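Local coordinates for protein D-lactate dehydrogenase (Fermentative) (Pseudomonas aeruginosa, PDB 6ABJ) that interconverts pyruvate and D-lactate with NADH/NAD+ as coenzyme, as a tetrameric member of the D-isomer specific 2-hydroxyacid dehydrogenase family, at residues 62-67 against 86-91; 18-23 against 56-61; 186-191 against 202-207. All coordinates share one frame; numbering follows the deposited sequence.

In the fold
Two parallel sheets carry the three contacts. Contacts 1 and 2 share the five-stranded sheet: their centres are about 8 Å apart, and strands 18-21 and 63-66 are neighbours in it, with Cys-65 N 2.7 Å from Leu-20 O. Contact 3 lies at one margin of the seven-stranded Rossmann sheet, about 39 Å from contact 1 and 46 Å from contact 2, centre to centre. No NADH is bound to this chain; contact 3 holds the NADH-binding Asp-190, while contact 1 only borders the site, the side chain of Phe-67 lying about 4 Å from that of Phe-314 and from a bound acetate, probably from the crystallisation liquor. Contact 2 lies away from the known binding residues.

Contact 1. Residues 62-67 against 86-91; sequences EVVCAF and RLVALR
With chi1 at 52°, CG of Arg-91 sits between its backbone N and carbonyl carbon, while SG of Cys-65 stands anti to its backbone N (chi1 177°). This puts CG of Arg-91 3.8 Å from Cys-65 SG; CB and CD of Arg-91 lie equally near the sulfur. Farther out, the guanidinium has Cys-65 O at its edge, 3.1 Å from NH1 of Arg-91, and CB of Phe-67 over one face, offset toward the rim. NH1 makes a weak hydrogen bond to the sulfur, but the main hold on this buried cation comes from just past the end of strand 18-21, where Phe-22 O accepts from NH2. The Phe-67 ring turns its edge to the backbone, its CD1 lying 3.7 Å from Arg-91 O.

Along the strands, backbone hydrogen bonds hold the parallel register. Val-64 receives and donates in turn, with Ala-89 N 2.8 Å from Val-64 O, and at the start Glu-62 O accepts from both Arg-86 N and Leu-87 N. Leu-87 CD2 packs 4.1 Å from both CG1 and CG2 of Val-63. The Glu-62 to Arg-86 salt bridge, modelled too short, is doubtful in detail. Strands 63-66 and 87-90, connected through helix 74-82, form a beta-alpha-beta crossover of the kind that builds the flavodoxin-like catalytic domain of this dehydrogenase family.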
loop_
_atom_site.group_PDB
_atom_site.type_symbol
_atom_site.label_atom_id
_atom_site.label_comp_id
_atom_site.label_asym_id
_atom_site.label_seq_id
_atom_site.Cartn_x
_atom_site.Cartn_y
_atom_site.Cartn_z
ATOM N N GLU B 62 19.604 -39.642 1.622
ATOM C CA GLU B 62 20.937 -39.607 2.173
ATOM C C GLU B 62 21.360 -38.228 2.591
ATOM O O GLU B 62 22.159 -38.053 3.543
ATOM C CB GLU B 62 21.927 -40.111 1.136
ATOM C CG GLU B 62 23.081 -40.765 1.827
ATOM C CD GLU B 62 23.896 -41.660 0.936
ATOM O OE1 GLU B 62 23.407 -42.070 -0.150
ATOM O OE2 GLU B 62 25.031 -41.925 1.349
ATOM N N VAL B 63 20.818 -37.242 1.864
ATOM C CA VAL B 63 21.184 -35.861 2.127
ATOM C C VAL B 63 19.933 -35.025 2.228
ATOM O O VAL B 63 18.987 -35.214 1.444
ATOM C CB VAL B 63 22.099 -35.279 1.043
ATOM C CG1 VAL B 63 22.445 -33.812 1.370
ATOM C CG2 VAL B 63 23.359 -36.130 0.933
ATOM N N VAL B 64 19.915 -34.179 3.251
ATOM C CA VAL B 64 18.815 -33.211 3.411
ATOM C C VAL B 64 19.415 -31.833 3.364
ATOM O O VAL B 64 20.468 -31.571 3.972
ATOM C CB VAL B 64 17.907 -33.479 4.648
ATOM C CG1 VAL B 64 17.348 -34.891 4.607
ATOM C CG2 VAL B 64 18.615 -33.228 5.953
ATOM N N CYS B 65 18.773 -30.948 2.585
ATOM C CA CYS B 65 19.283 -29.600 2.417
ATOM C C CYS B 65 18.320 -28.621 3.111
ATOM O O CYS B 65 17.144 -28.592 2.776
ATOM C CB CYS B 65 19.472 -29.238 0.930
ATOM S SG CYS B 65 20.043 -27.507 0.755
ATOM N N ALA B 66 18.819 -27.885 4.097
ATOM C CA ALA B 66 17.976 -27.078 4.982
ATOM C C ALA B 66 18.369 -25.616 4.917
ATOM O O ALA B 66 19.496 -25.274 4.611
ATOM C CB ALA B 66 18.080 -27.529 6.437
ATOM N N PHE B 67 17.413 -24.754 5.251
ATOM C CA PHE B 67 17.683 -23.363 5.333
ATOM C C PHE B 67 17.540 -23.007 6.787
ATOM O O PHE B 67 17.169 -23.843 7.607
ATOM C CB PHE B 67 16.645 -22.584 4.442
ATOM C CG PHE B 67 17.023 -21.154 4.210
ATOM C CD1 PHE B 67 18.321 -20.794 3.902
ATOM C CD2 PHE B 67 16.075 -20.156 4.278
ATOM C CE1 PHE B 67 18.691 -19.477 3.720
ATOM C CE2 PHE B 67 16.435 -18.822 4.092
ATOM C CZ PHE B 67 17.729 -18.484 3.771
ATOM N N ARG B 86 22.289 -39.138 6.053
ATOM C CA ARG B 86 23.708 -39.208 6.456
ATOM C C ARG B 86 24.432 -37.875 6.408
ATOM O O ARG B 86 25.506 -37.747 6.973
ATOM C CB ARG B 86 24.489 -40.257 5.626
ATOM C CG ARG B 86 24.046 -41.719 5.805
ATOM C CD ARG B 86 24.814 -42.637 4.823
ATOM N NE ARG B 86 26.290 -42.531 4.972
ATOM C CZ ARG B 86 27.183 -42.556 3.965
ATOM N NH1 ARG B 86 26.821 -42.748 2.693
ATOM N NH2 ARG B 86 28.471 -42.394 4.234
ATOM N N LEU B 87 23.815 -36.847 5.804
ATOM C CA LEU B 87 24.402 -35.521 5.767
ATOM C C LEU B 87 23.282 -34.433 5.779
ATOM O O LEU B 87 22.279 -34.573 5.097
ATOM C CB LEU B 87 25.267 -35.357 4.515
ATOM C CG LEU B 87 25.836 -33.967 4.230
ATOM C CD1 LEU B 87 26.964 -33.525 5.148
ATOM C CD2 LEU B 87 26.289 -33.939 2.793
ATOM N N VAL B 88 23.524 -33.383 6.563
ATOM C CA VAL B 88 22.689 -32.194 6.560
ATOM C C VAL B 88 23.491 -31.094 5.878
ATOM O O VAL B 88 24.529 -30.709 6.367
ATOM C CB VAL B 88 22.412 -31.748 8.027
ATOM C CG1 VAL B 88 21.636 -30.414 8.060
ATOM C CG2 VAL B 88 21.647 -32.827 8.780
ATOM N N ALA B 89 23.023 -30.630 4.725
ATOM C CA ALA B 89 23.674 -29.549 3.985
ATOM C C ALA B 89 22.822 -28.292 4.193
ATOM O O ALA B 89 21.641 -28.286 3.787
ATOM C CB ALA B 89 23.725 -29.842 2.508
ATOM N N LEU B 90 23.417 -27.244 4.772
ATOM C CA LEU B 90 22.685 -25.948 4.997
ATOM C C LEU B 90 22.994 -25.077 3.813
ATOM O O LEU B 90 24.182 -24.790 3.505
ATOM C CB LEU B 90 23.136 -25.249 6.239
ATOM C CG LEU B 90 23.277 -26.074 7.498
ATOM C CD1 LEU B 90 23.912 -25.259 8.588
ATOM C CD2 LEU B 90 21.920 -26.581 7.919
ATOM N N ARG B 91 21.951 -24.645 3.098
ATOM C CA ARG B 91 22.129 -23.695 1.995
ATOM C C ARG B 91 22.121 -22.257 2.565
ATOM O O ARG B 91 21.425 -21.371 2.063
ATOM C CB ARG B 91 21.069 -23.848 0.895
ATOM C CG ARG B 91 19.618 -23.822 1.357
ATOM C CD ARG B 91 18.669 -24.054 0.186
ATOM N NE ARG B 91 17.267 -23.781 0.511
ATOM C CZ ARG B 91 16.445 -24.636 1.115
ATOM N NH1 ARG B 91 16.873 -25.837 1.482
ATOM N NH2 ARG B 91 15.188 -24.285 1.356
#

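Contact 2. Residues 18-23 against 56-61; sequences RILFFS and VLAQGF
Both faces of the Phe-61 ring are taken by strand 18-21: the guanidinium of Arg-18 lies over one, and CB of Leu-20 over the opposite one. The cation is nearly flat on the ring, with planes 17° apart and Arg-18 CZ 3.8 Å from the Phe-61 centroid; Arg-18 NH2 is the atom over the ring centre. On the other side, Leu-20 CB makes a CH-pi contact at 3.9 Å from the Phe-61 centroid. Ala-58 O meets the ring edge in plane.

At the guanidinium's edge, Gly-60 O accepts a straight bond from Arg-18 NH2 at 3.0 Å (167° at the hydrogen). The donor stands well above the plane of that carbonyl. Gly-60 belongs to a type II turn from Ala-58 to Phe-61, whose backbone there suits a residue without a side chain. Beyond the ring, CD2 of Leu-20 presses on the turn, 3.4 Å from Ala-58 CA, and the edge of the Phe-22 ring meets Ala-58 CB at 4.0 Å.

Arg-18, at the partly exposed start of this inner strand, is gripped in its plane by a carbonyl and across its face by a pi system, which should fix its rotation; both would be expected to stabilise the cation electrostatically.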
loop_
_atom_site.group_PDB
_atom_site.type_symbol
_atom_site.label_atom_id
_atom_site.label_comp_id
_atom_site.label_asym_id
_atom_site.label_seq_id
_atom_site.Cartn_x
_atom_site.Cartn_y
_atom_site.Cartn_z
ATOM N N ARG B 18 20.634 -38.812 -3.609
ATOM C CA ARG B 18 19.338 -38.154 -3.539
ATOM C C ARG B 18 19.382 -37.065 -2.452
ATOM O O ARG B 18 19.948 -37.292 -1.360
ATOM C CB ARG B 18 18.197 -39.151 -3.267
ATOM C CG ARG B 18 18.091 -40.287 -4.287
ATOM C CD ARG B 18 16.743 -40.997 -4.214
ATOM N NE ARG B 18 16.382 -41.347 -2.826
ATOM C CZ ARG B 18 15.144 -41.354 -2.328
ATOM N NH1 ARG B 18 14.123 -40.981 -3.074
ATOM N NH2 ARG B 18 14.925 -41.707 -1.059
ATOM N N ILE B 19 18.817 -35.894 -2.771
ATOM C CA ILE B 19 18.860 -34.720 -1.837
ATOM C C ILE B 19 17.445 -34.200 -1.691
ATOM O O ILE B 19 16.762 -33.970 -2.695
ATOM C CB ILE B 19 19.782 -33.569 -2.325
ATOM C CG1 ILE B 19 21.213 -34.058 -2.579
ATOM C CG2 ILE B 19 19.838 -32.439 -1.287
ATOM C CD1 ILE B 19 22.021 -33.194 -3.513
ATOM N N LEU B 20 16.974 -34.153 -0.445
ATOM C CA LEU B 20 15.672 -33.595 -0.137
ATOM C C LEU B 20 15.854 -32.175 0.429
ATOM O O LEU B 20 16.498 -31.991 1.467
ATOM C CB LEU B 20 14.882 -34.484 0.857
ATOM C CG LEU B 20 13.486 -33.962 1.253
ATOM C CD1 LEU B 20 12.550 -33.842 0.049
ATOM C CD2 LEU B 20 12.891 -34.871 2.328
ATOM N N PHE B 21 15.247 -31.188 -0.250
ATOM C CA PHE B 21 15.242 -29.790 0.205
ATOM C C PHE B 21 13.946 -29.447 0.954
ATOM O O PHE B 21 12.876 -29.678 0.408
ATOM C CB PHE B 21 15.309 -28.858 -1.003
ATOM C CG PHE B 21 16.598 -28.948 -1.797
ATOM C CD1 PHE B 21 16.854 -30.041 -2.640
ATOM C CD2 PHE B 21 17.528 -27.927 -1.727
ATOM C CE1 PHE B 21 18.038 -30.104 -3.376
ATOM C CE2 PHE B 21 18.687 -27.964 -2.472
ATOM C CZ PHE B 21 18.958 -29.074 -3.287
ATOM N N PHE B 22 14.071 -28.978 2.201
ATOM C CA PHE B 22 12.957 -28.523 2.962
ATOM C C PHE B 22 12.942 -26.978 2.815
ATOM O O PHE B 22 13.943 -26.387 2.388
ATOM C CB PHE B 22 13.064 -28.892 4.438
ATOM C CG PHE B 22 12.780 -30.311 4.732
ATOM C CD1 PHE B 22 11.485 -30.738 4.996
ATOM C CD2 PHE B 22 13.826 -31.261 4.709
ATOM C CE1 PHE B 22 11.213 -32.074 5.252
ATOM C CE2 PHE B 22 13.554 -32.608 4.953
ATOM C CZ PHE B 22 12.239 -33.011 5.235
ATOM N N SER B 23 11.772 -26.397 3.080
ATOM C CA SER B 23 11.515 -24.919 2.983
ATOM C C SER B 23 11.861 -24.360 1.591
ATOM O O SER B 23 12.389 -23.296 1.454
ATOM C CB SER B 23 12.239 -24.190 4.103
ATOM O OG SER B 23 11.764 -24.611 5.410
ATOM N N VAL B 56 9.821 -37.227 8.634
ATOM C CA VAL B 56 9.497 -38.490 8.009
ATOM C C VAL B 56 9.620 -38.420 6.479
ATOM O O VAL B 56 9.889 -39.427 5.830
ATOM C CB VAL B 56 8.091 -38.987 8.469
ATOM C CG1 VAL B 56 6.982 -38.016 8.054
ATOM C CG2 VAL B 56 7.841 -40.416 7.976
ATOM N N LEU B 57 9.449 -37.235 5.908
ATOM C CA LEU B 57 9.607 -37.063 4.460
ATOM C C LEU B 57 11.040 -37.350 3.962
ATOM O O LEU B 57 11.250 -37.720 2.796
ATOM C CB LEU B 57 9.167 -35.639 4.074
ATOM C CG LEU B 57 7.668 -35.366 4.262
ATOM C CD1 LEU B 57 7.359 -33.881 4.061
ATOM C CD2 LEU B 57 6.827 -36.217 3.323
ATOM N N ALA B 58 12.019 -37.140 4.851
ATOM C CA ALA B 58 13.431 -37.378 4.564
ATOM C C ALA B 58 13.855 -38.841 4.763
ATOM O O ALA B 58 15.051 -39.169 4.661
ATOM C CB ALA B 58 14.273 -36.514 5.473
ATOM N N GLN B 59 12.889 -39.710 5.057
ATOM C CA GLN B 59 13.202 -41.118 5.249
ATOM C C GLN B 59 13.745 -41.696 3.930
ATOM O O GLN B 59 13.112 -41.588 2.871
ATOM C CB GLN B 59 11.989 -41.924 5.719
ATOM C CG GLN B 59 12.328 -43.416 5.896
ATOM C CD GLN B 59 11.656 -44.080 7.073
ATOM O OE1 GLN B 59 10.646 -43.603 7.600
ATOM N NE2 GLN B 59 12.219 -45.207 7.493
ATOM N N GLY B 60 14.924 -42.295 4.023
ATOM C CA GLY B 60 15.564 -42.927 2.891
ATOM C C GLY B 60 16.404 -41.977 2.067
ATOM O O GLY B 60 16.986 -42.395 1.080
ATOM N N PHE B 61 16.430 -40.689 2.425
ATOM C CA PHE B 61 17.222 -39.707 1.694
ATOM C C PHE B 61 18.539 -39.531 2.405
ATOM O O PHE B 61 18.603 -39.282 3.640
ATOM C CB PHE B 61 16.503 -38.330 1.604
ATOM C CG PHE B 61 15.402 -38.269 0.585
ATOM C CD1 PHE B 61 15.689 -37.862 -0.710
ATOM C CD2 PHE B 61 14.091 -38.608 0.907
ATOM C CE1 PHE B 61 14.701 -37.768 -1.681
ATOM C CE2 PHE B 61 13.083 -38.507 -0.052
ATOM C CZ PHE B 61 13.399 -38.084 -1.352
#

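Contact 3. Residues 186-191 against 202-207; sequences LLAYDP and GRYLAL
Ala-188 O takes a hydrogen bond from Leu-205 N (3.0 Å) and a weaker CA-H...O contact from Tyr-204, with CD1 of Leu-205 packed nearby, 3.4 Å from the same Ala-188 O. That methyl arrives there because CG of Leu-205 lies between its backbone N and carbonyl carbon and chi2, at 11°, is nearly eclipsed, which is a strained setting; the same CD1 also packs against Leu-187 CB.

Earlier in the strand, Leu-186 O accepts from Arg-203 N at 2.9 Å, and Arg-203 O in turn accepts from Ala-188 N. Strand 203-204 thus runs parallel to strand 185-189 at the margin of the sheet, completing a beta-alpha-beta unit of the Rossmann fold through helix 195-199. The end of strand 185-189 delivers Asp-190, which binds NADH in another structure of this protein. Here its carboxylate accepts from Tyr-192 N and from Thr-168 N, in what is probably the glycine-rich Rossmann turn.

Two tyrosine rings carry apolar contacts here. CB of Ala-188 sits over one face of the Tyr-204 ring, offset toward the rim, 4.0 Å from its centroid; the edge of that ring faces Asp-190 N, and its hydroxyl bonds with Thr-168 OG1 and Asn-194 N. On Tyr-189, CB of Leu-207 lies over the ring centre, 4.1 Å from its centroid, while Leu-205 O meets the edge 3.6 Å from Tyr-189 CD1. Arg-203 runs beside Leu-187, its NH2 3.7 Å from CD2 of that leucine and salt-bridged to Glu-213.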
loop_
_atom_site.group_PDB
_atom_site.type_symbol
_atom_site.label_atom_id
_atom_site.label_comp_id
_atom_site.label_asym_id
_atom_site.label_seq_id
_atom_site.Cartn_x
_atom_site.Cartn_y
_atom_site.Cartn_z
ATOM N N LEU B 186 35.119 8.408 2.899
ATOM C CA LEU B 186 35.054 7.136 3.605
ATOM C C LEU B 186 35.826 7.064 4.943
ATOM O O LEU B 186 37.043 7.321 4.955
ATOM C CB LEU B 186 35.597 6.038 2.756
ATOM C CG LEU B 186 34.553 5.306 1.913
ATOM C CD1 LEU B 186 33.615 4.487 2.759
ATOM C CD2 LEU B 186 33.773 6.297 1.092
ATOM N N LEU B 187 35.124 6.672 6.012
ATOM C CA LEU B 187 35.673 6.446 7.352
ATOM C C LEU B 187 35.504 4.989 7.667
ATOM O O LEU B 187 34.565 4.326 7.232
ATOM C CB LEU B 187 34.987 7.287 8.414
ATOM C CG LEU B 187 34.816 8.761 8.085
ATOM C CD1 LEU B 187 34.128 9.440 9.219
ATOM C CD2 LEU B 187 36.110 9.451 7.772
ATOM N N ALA B 188 36.457 4.443 8.385
ATOM C CA ALA B 188 36.447 3.028 8.643
ATOM C C ALA B 188 36.948 2.662 10.021
ATOM O O ALA B 188 37.852 3.274 10.564
ATOM C CB ALA B 188 37.315 2.354 7.610
ATOM N N TYR B 189 36.375 1.613 10.556
ATOM C CA TYR B 189 36.835 1.035 11.778
ATOM C C TYR B 189 36.976 -0.465 11.572
ATOM O O TYR B 189 36.050 -1.161 11.123
ATOM C CB TYR B 189 35.888 1.280 12.960
ATOM C CG TYR B 189 36.317 0.455 14.141
ATOM C CD1 TYR B 189 37.419 0.815 14.912
ATOM C CD2 TYR B 189 35.676 -0.754 14.420
ATOM C CE1 TYR B 189 37.893 -0.014 15.955
ATOM C CE2 TYR B 189 36.125 -1.575 15.445
ATOM C CZ TYR B 189 37.195 -1.206 16.213
ATOM O OH TYR B 189 37.582 -2.069 17.205
ATOM N N ASP B 190 38.155 -0.996 11.902
ATOM C CA ASP B 190 38.324 -2.464 11.938
ATOM C C ASP B 190 39.465 -2.754 12.914
ATOM O O ASP B 190 40.456 -2.014 12.916
ATOM C CB ASP B 190 38.625 -3.056 10.564
ATOM C CG ASP B 190 38.468 -4.568 10.518
ATOM O OD1 ASP B 190 39.406 -5.302 10.959
ATOM O OD2 ASP B 190 37.433 -5.049 10.001
ATOM N N PRO B 191 39.301 -3.784 13.744
ATOM C CA PRO B 191 40.480 -4.198 14.508
ATOM C C PRO B 191 41.734 -4.385 13.650
ATOM O O PRO B 191 42.836 -3.999 14.091
ATOM C CB PRO B 191 40.018 -5.509 15.181
ATOM C CG PRO B 191 38.536 -5.466 15.150
ATOM C CD PRO B 191 38.196 -4.753 13.881
ATOM N N GLY B 202 39.968 5.854 1.959
ATOM C CA GLY B 202 39.385 5.654 3.307
ATOM C C GLY B 202 40.303 5.968 4.462
ATOM O O GLY B 202 41.503 5.646 4.423
ATOM N N ARG B 203 39.759 6.557 5.516
ATOM C CA ARG B 203 40.530 6.926 6.728
ATOM C C ARG B 203 40.087 6.007 7.864
ATOM O O ARG B 203 38.884 6.007 8.280
ATOM C CB ARG B 203 40.176 8.352 7.110
ATOM C CG ARG B 203 41.339 9.237 7.474
ATOM C CD ARG B 203 41.149 10.181 8.608
ATOM N NE ARG B 203 39.850 10.885 8.702
ATOM C CZ ARG B 203 39.234 11.115 9.857
ATOM N NH1 ARG B 203 39.761 10.719 11.012
ATOM N NH2 ARG B 203 38.102 11.765 9.914
ATOM N N TYR B 204 41.018 5.284 8.467
ATOM C CA TYR B 204 40.696 4.542 9.700
ATOM C C TYR B 204 40.729 5.448 10.881
ATOM O O TYR B 204 41.578 6.353 10.945
ATOM C CB TYR B 204 41.664 3.329 9.934
ATOM C CG TYR B 204 41.332 2.123 9.093
ATOM C CD1 TYR B 204 41.883 1.989 7.843
ATOM C CD2 TYR B 204 40.448 1.155 9.535
ATOM C CE1 TYR B 204 41.632 0.901 7.078
ATOM C CE2 TYR B 204 40.124 0.092 8.742
ATOM C CZ TYR B 204 40.772 -0.069 7.538
ATOM O OH TYR B 204 40.502 -1.142 6.703
ATOM N N LEU B 205 39.829 5.194 11.838
ATOM C CA LEU B 205 39.762 5.927 13.065
ATOM C C LEU B 205 39.106 5.100 14.126
ATOM O O LEU B 205 38.613 4.026 13.871
ATOM C CB LEU B 205 39.099 7.305 12.911
ATOM C CG LEU B 205 37.799 7.566 12.097
ATOM C CD1 LEU B 205 36.991 6.332 11.627
ATOM C CD2 LEU B 205 36.948 8.668 12.612
ATOM N N ALA B 206 39.104 5.594 15.355
ATOM C CA ALA B 206 38.423 4.920 16.435
ATOM C C ALA B 206 36.896 4.791 16.204
ATOM O O ALA B 206 36.281 5.656 15.592
ATOM C CB ALA B 206 38.678 5.659 17.728
ATOM N N LEU B 207 36.311 3.708 16.715
ATOM C CA LEU B 207 34.898 3.430 16.536
ATOM C C LEU B 207 34.099 4.673 16.971
ATOM O O LEU B 207 33.132 5.041 16.282
ATOM C CB LEU B 207 34.466 2.220 17.345
ATOM C CG LEU B 207 33.025 1.818 17.407
ATOM C CD1 LEU B 207 32.428 1.633 16.010
ATOM C CD2 LEU B 207 32.825 0.573 18.238
#